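Local coordinates for protein calreticulin, putative (Trypanosoma cruzi, PDB 5HCF) that probably acts as a calcium-dependent lectin chaperone, recognising both sugars and peptides of folding glycoproteins through its globular domain of legume-lectin fold, at residues Pro92-Pro96 with Glu97-Gly101; Asp198-Leu201 with His202-Pro205. All blocks are in the same frame, centred on the assembly; numbering follows the deposited sequence.

Contact 1. Residues Pro92-Pro96 with Glu97-Gly101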
loop_
_atom_site.group_PDB
_atom_site.type_symbol
_atom_site.label_atom_id
_atom_site.label_comp_id
_atom_site.label_asym_id
_atom_site.label_seq_id
_atom_site.Cartn_x
_atom_site.Cartn_y
_atom_site.Cartn_z
ATOM N N PRO A 92 5.661 -9.576 8.779
ATOM C CA PRO A 92 5.655 -10.613 9.816
ATOM C C PRO A 92 6.383 -10.109 11.061
ATOM O O PRO A 92 6.863 -8.975 11.041
ATOM C CB PRO A 92 6.399 -11.776 9.158
ATOM C CG PRO A 92 7.300 -11.130 8.175
ATOM C CD PRO A 92 6.559 -9.920 7.662
ATOM N N SER A 93 6.445 -10.923 12.112
ATOM C CA SER A 93 7.007 -10.507 13.399
ATOM C C SER A 93 8.269 -9.657 13.276
ATOM O O SER A 93 9.266 -10.084 12.694
ATOM C CB SER A 93 7.310 -11.730 14.260
ATOM O OG SER A 93 7.710 -11.328 15.555
ATOM N N MET A 94 8.210 -8.448 13.828
ATOM C CA MET A 94 9.353 -7.541 13.818
ATOM C C MET A 94 9.371 -6.634 15.046
ATOM O O MET A 94 8.371 -6.508 15.744
ATOM C CB MET A 94 9.334 -6.690 12.555
ATOM C CG MET A 94 8.113 -5.802 12.467
ATOM S SD MET A 94 8.352 -4.428 11.335
ATOM C CE MET A 94 9.488 -3.434 12.287
ATOM N N ASP A 95 10.503 -5.979 15.281
ATOM C CA ASP A 95 10.613 -4.980 16.339
ATOM C C ASP A 95 10.407 -3.593 15.747
ATOM O O ASP A 95 11.261 -3.102 15.010
ATOM C CB ASP A 95 11.983 -5.071 17.024
ATOM C CG ASP A 95 12.112 -4.150 18.234
ATOM O OD1 ASP A 95 11.333 -3.179 18.358
ATOM O OD2 ASP A 95 13.020 -4.392 19.062
ATOM N N PRO A 96 9.278 -2.950 16.082
ATOM C CA PRO A 96 8.922 -1.627 15.551
ATOM C C PRO A 96 9.991 -0.544 15.741
ATOM O O PRO A 96 10.073 0.365 14.909
ATOM C CB PRO A 96 7.656 -1.268 16.340
ATOM C CG PRO A 96 7.072 -2.582 16.728
ATOM C CD PRO A 96 8.243 -3.486 16.982
ATOM N N GLU A 97 10.799 -0.641 16.794
ATOM C CA GLU A 97 11.813 0.375 17.080
ATOM C C GLU A 97 13.061 0.245 16.201
ATOM O O GLU A 97 13.831 1.201 16.069
ATOM C CB GLU A 97 12.202 0.346 18.561
ATOM C CG GLU A 97 11.087 0.818 19.479
ATOM C CD GLU A 97 11.540 1.000 20.912
ATOM O OE1 GLU A 97 12.723 0.721 21.208
ATOM O OE2 GLU A 97 10.709 1.428 21.742
ATOM N N LYS A 98 13.260 -0.929 15.609
ATOM C CA LYS A 98 14.362 -1.113 14.669
ATOM C C LYS A 98 13.814 -1.257 13.260
ATOM O O LYS A 98 14.493 -1.760 12.367
ATOM C CB LYS A 98 15.221 -2.323 15.015
ATOM C CG LYS A 98 15.868 -2.286 16.383
ATOM C CD LYS A 98 16.544 -3.618 16.647
ATOM C CE LYS A 98 17.156 -3.680 18.036
ATOM N NZ LYS A 98 18.023 -4.896 18.161
ATOM N N PHE A 99 12.580 -0.805 13.070
ATOM C CA PHE A 99 11.925 -0.882 11.778
ATOM C C PHE A 99 12.574 0.078 10.791
ATOM O O PHE A 99 12.683 1.274 11.049
ATOM C CB PHE A 99 10.439 -0.562 11.925
ATOM C CG PHE A 99 9.695 -0.502 10.621
ATOM C CD1 PHE A 99 9.885 -1.471 9.647
ATOM C CD2 PHE A 99 8.799 0.527 10.373
ATOM C CE1 PHE A 99 9.196 -1.410 8.451
ATOM C CE2 PHE A 99 8.108 0.592 9.180
ATOM C CZ PHE A 99 8.305 -0.379 8.218
ATOM N N HIS A 100 13.008 -0.452 9.655
ATOM C CA HIS A 100 13.608 0.380 8.621
ATOM C C HIS A 100 13.497 -0.302 7.264
ATOM O O HIS A 100 12.908 -1.382 7.145
ATOM C CB HIS A 100 15.071 0.689 8.951
ATOM C CG HIS A 100 15.961 -0.515 8.952
ATOM N ND1 HIS A 100 15.838 -1.534 9.873
ATOM C CD2 HIS A 100 16.989 -0.863 8.140
ATOM C CE1 HIS A 100 16.748 -2.459 9.627
ATOM N NE2 HIS A 100 17.460 -2.076 8.581
ATOM N N GLY A 101 14.062 0.339 6.245
ATOM C CA GLY A 101 13.980 -0.144 4.878
ATOM C C GLY A 101 14.353 -1.600 4.668
ATOM O O GLY A 101 13.878 -2.228 3.725
#
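Met94 lays its thioether against the ring of Phe99, five residues on, a Met-aromatic contact in the loop between strands 83-91 and 107-114. Met94 SD stands 4.5 Å from the Phe99 ring centroid and 40° off the ring normal, an oblique approach in which the nearest ring atom is Phe99 CD1, 3.7 Å from Met94 SD.

Between the two residues the backbone turns sharply. Lys98 N donates to Asp95 O at 3.0 Å, closing a type I beta turn, and a weak bond from Phe99 N to Pro96 O (3.3 Å) closes a second turn overlapping it. Asp95 holds its CG anti to its own N (chi1 -174°), which carries the carboxylate forward along the chain. Asp95 OD1 receives Glu97 N at 3.0 Å from above the carboxylate plane, the bond of an Asx turn. Next to the turn, His100 ND1 donates in its ring plane to Lys98 O at 2.8 Å. Phe99 also touches Ser55 and Asp214, on neighbouring strands of one sheet.

Lys98 NZ lies 5.1 Å from Asp95 OD2, and the like-charged Glu97 OE1 a similar 5.0 Å from Asp95 OD1. Their influences on the exposed aspartate would partly offset each other, and it is the hydrogen bond to Glu97 N, not a salt bridge, that fixes the carboxylate.

Contact 2. Residues Asp198-Leu201 with His202-Pro205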
loop_
_atom_site.group_PDB
_atom_site.type_symbol
_atom_site.label_atom_id
_atom_site.label_comp_id
_atom_site.label_asym_id
_atom_site.label_seq_id
_atom_site.Cartn_x
_atom_site.Cartn_y
_atom_site.Cartn_z
ATOM N N ASP A 198 3.511 -24.257 -7.298
ATOM C CA ASP A 198 3.157 -23.724 -5.993
ATOM C C ASP A 198 1.718 -23.216 -5.988
ATOM O O ASP A 198 1.398 -22.206 -6.610
ATOM C CB ASP A 198 4.113 -22.610 -5.580
ATOM C CG ASP A 198 3.974 -22.243 -4.111
ATOM O OD1 ASP A 198 2.996 -22.692 -3.472
ATOM O OD2 ASP A 198 4.843 -21.513 -3.592
ATOM N N SER A 199 0.852 -23.921 -5.275
ATOM C CA SER A 199 -0.541 -23.522 -5.178
ATOM C C SER A 199 -0.742 -22.491 -4.075
ATOM O O SER A 199 -1.848 -21.988 -3.888
ATOM C CB SER A 199 -1.427 -24.740 -4.920
ATOM O OG SER A 199 -1.122 -25.326 -3.667
ATOM N N GLU A 200 0.330 -22.168 -3.355
ATOM C CA GLU A 200 0.247 -21.239 -2.231
ATOM C C GLU A 200 1.081 -19.974 -2.438
ATOM O O GLU A 200 1.606 -19.411 -1.479
ATOM C CB GLU A 200 0.683 -21.928 -0.929
ATOM C CG GLU A 200 -0.140 -23.152 -0.550
ATOM C CD GLU A 200 0.250 -23.732 0.803
ATOM O OE1 GLU A 200 1.458 -23.718 1.136
ATOM O OE2 GLU A 200 -0.654 -24.197 1.535
ATOM N N LEU A 201 1.201 -19.532 -3.686
ATOM C CA LEU A 201 1.842 -18.255 -3.978
ATOM C C LEU A 201 1.173 -17.132 -3.203
ATOM O O LEU A 201 1.836 -16.270 -2.627
ATOM C CB LEU A 201 1.792 -17.952 -5.476
ATOM C CG LEU A 201 2.612 -18.850 -6.402
ATOM C CD1 LEU A 201 2.394 -18.449 -7.852
ATOM C CD2 LEU A 201 4.096 -18.805 -6.036
ATOM N N HIS A 202 -0.155 -17.149 -3.202
ATOM C CA HIS A 202 -0.952 -16.118 -2.540
ATOM C C HIS A 202 -0.742 -16.075 -1.030
ATOM O O HIS A 202 -0.903 -15.028 -0.406
ATOM C CB HIS A 202 -2.435 -16.344 -2.827
ATOM C CG HIS A 202 -3.060 -17.384 -1.953
ATOM N ND1 HIS A 202 -3.652 -17.086 -0.745
ATOM C CD2 HIS A 202 -3.162 -18.728 -2.097
ATOM C CE1 HIS A 202 -4.105 -18.194 -0.191
ATOM N NE2 HIS A 202 -3.821 -19.205 -0.992
ATOM N N LYS A 203 -0.379 -17.216 -0.450
ATOM C CA LYS A 203 -0.323 -17.356 1.001
ATOM C C LYS A 203 0.889 -16.704 1.642
ATOM O O LYS A 203 2.011 -16.817 1.156
ATOM C CB LYS A 203 -0.364 -18.842 1.369
ATOM C CG LYS A 203 -0.580 -19.138 2.839
ATOM C CD LYS A 203 -0.415 -20.632 3.088
ATOM C CE LYS A 203 1.062 -21.032 3.082
ATOM N NZ LYS A 203 1.777 -20.882 4.375
ATOM N N VAL A 204 0.644 -16.015 2.748
ATOM C CA VAL A 204 1.721 -15.442 3.531
ATOM C C VAL A 204 2.560 -16.565 4.122
ATOM O O VAL A 204 2.016 -17.516 4.682
ATOM C CB VAL A 204 1.179 -14.532 4.653
ATOM C CG1 VAL A 204 0.447 -13.335 4.058
ATOM C CG2 VAL A 204 0.266 -15.314 5.585
ATOM N N PRO A 205 3.891 -16.471 3.980
ATOM C CA PRO A 205 4.777 -17.519 4.497
ATOM C C PRO A 205 4.674 -17.613 6.015
ATOM O O PRO A 205 4.491 -18.701 6.556
ATOM C CB PRO A 205 6.170 -17.061 4.057
ATOM C CG PRO A 205 6.052 -15.597 3.872
ATOM C CD PRO A 205 4.640 -15.331 3.425
#
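A type I beta turn from Glu200 to Lys203, entered through an Asx turn at Asp198, shapes the loop that leads into strand 208-217. Lys203 N closes it on Glu200 O at 3.1 Å.

The turn brings the side chains of Glu200 and Lys203 alongside each other, pointing the same way. Their contact is between carboxylate and methylene: Lys203 CE comes within 3.3 Å of Glu200 OE1, and Lys203 CD lies 3.9 Å from Glu200 OE2. The bends of the lysine chain at chi3 and chi4 (86°) turn the ammonium group away from the carboxylate, toward Val204 O. Lys203 NZ consequently stops 4.3 Å from Glu200 OE1, beyond a salt bridge, and makes a weak bond to Val204 O at 3.4 Å instead. The opposite charges should still attract across that gap.

Upstream, Asp198 OD1 takes Glu200 N at 2.7 Å from above its carboxylate plane, while Asp198 OD2 is held by Tyr126 OH. The backbone of the turn is tied down by Asn156, whose OD1 accepts from His202 N, and by Asn64, which donates to His202 O. Leu201, on the buried side, packs on Leu172 and Glu173 of helix 172-175.

The connection into strand 208-217 of the legume-lectin fold is thus built as an Asx turn followed by a type I beta turn.

Contact 1 precedes contact 2 along the chain, and their centres lie 23 Å apart; the nearest atoms are about 6 Å from each other, so the two stretches do not touch, but Trp106, farther along the loop of contact 1, packs on Val204 and Pro205. Both belong to connections at the antiparallel sheet that holds strands 50-62, 208-217, 83-91 and 107-114. Residues 92-101 join strands 83-91 and 107-114, which also carry the disulfide between Cys83 and Cys114, whereas residues 198-205 lead into strand 208-217. Since that strand pairs with 83-91, adjacent strands link the loops, as does Trp106 directly. Each thus uses local turns to redirect the chain at the periphery of the lectin domain.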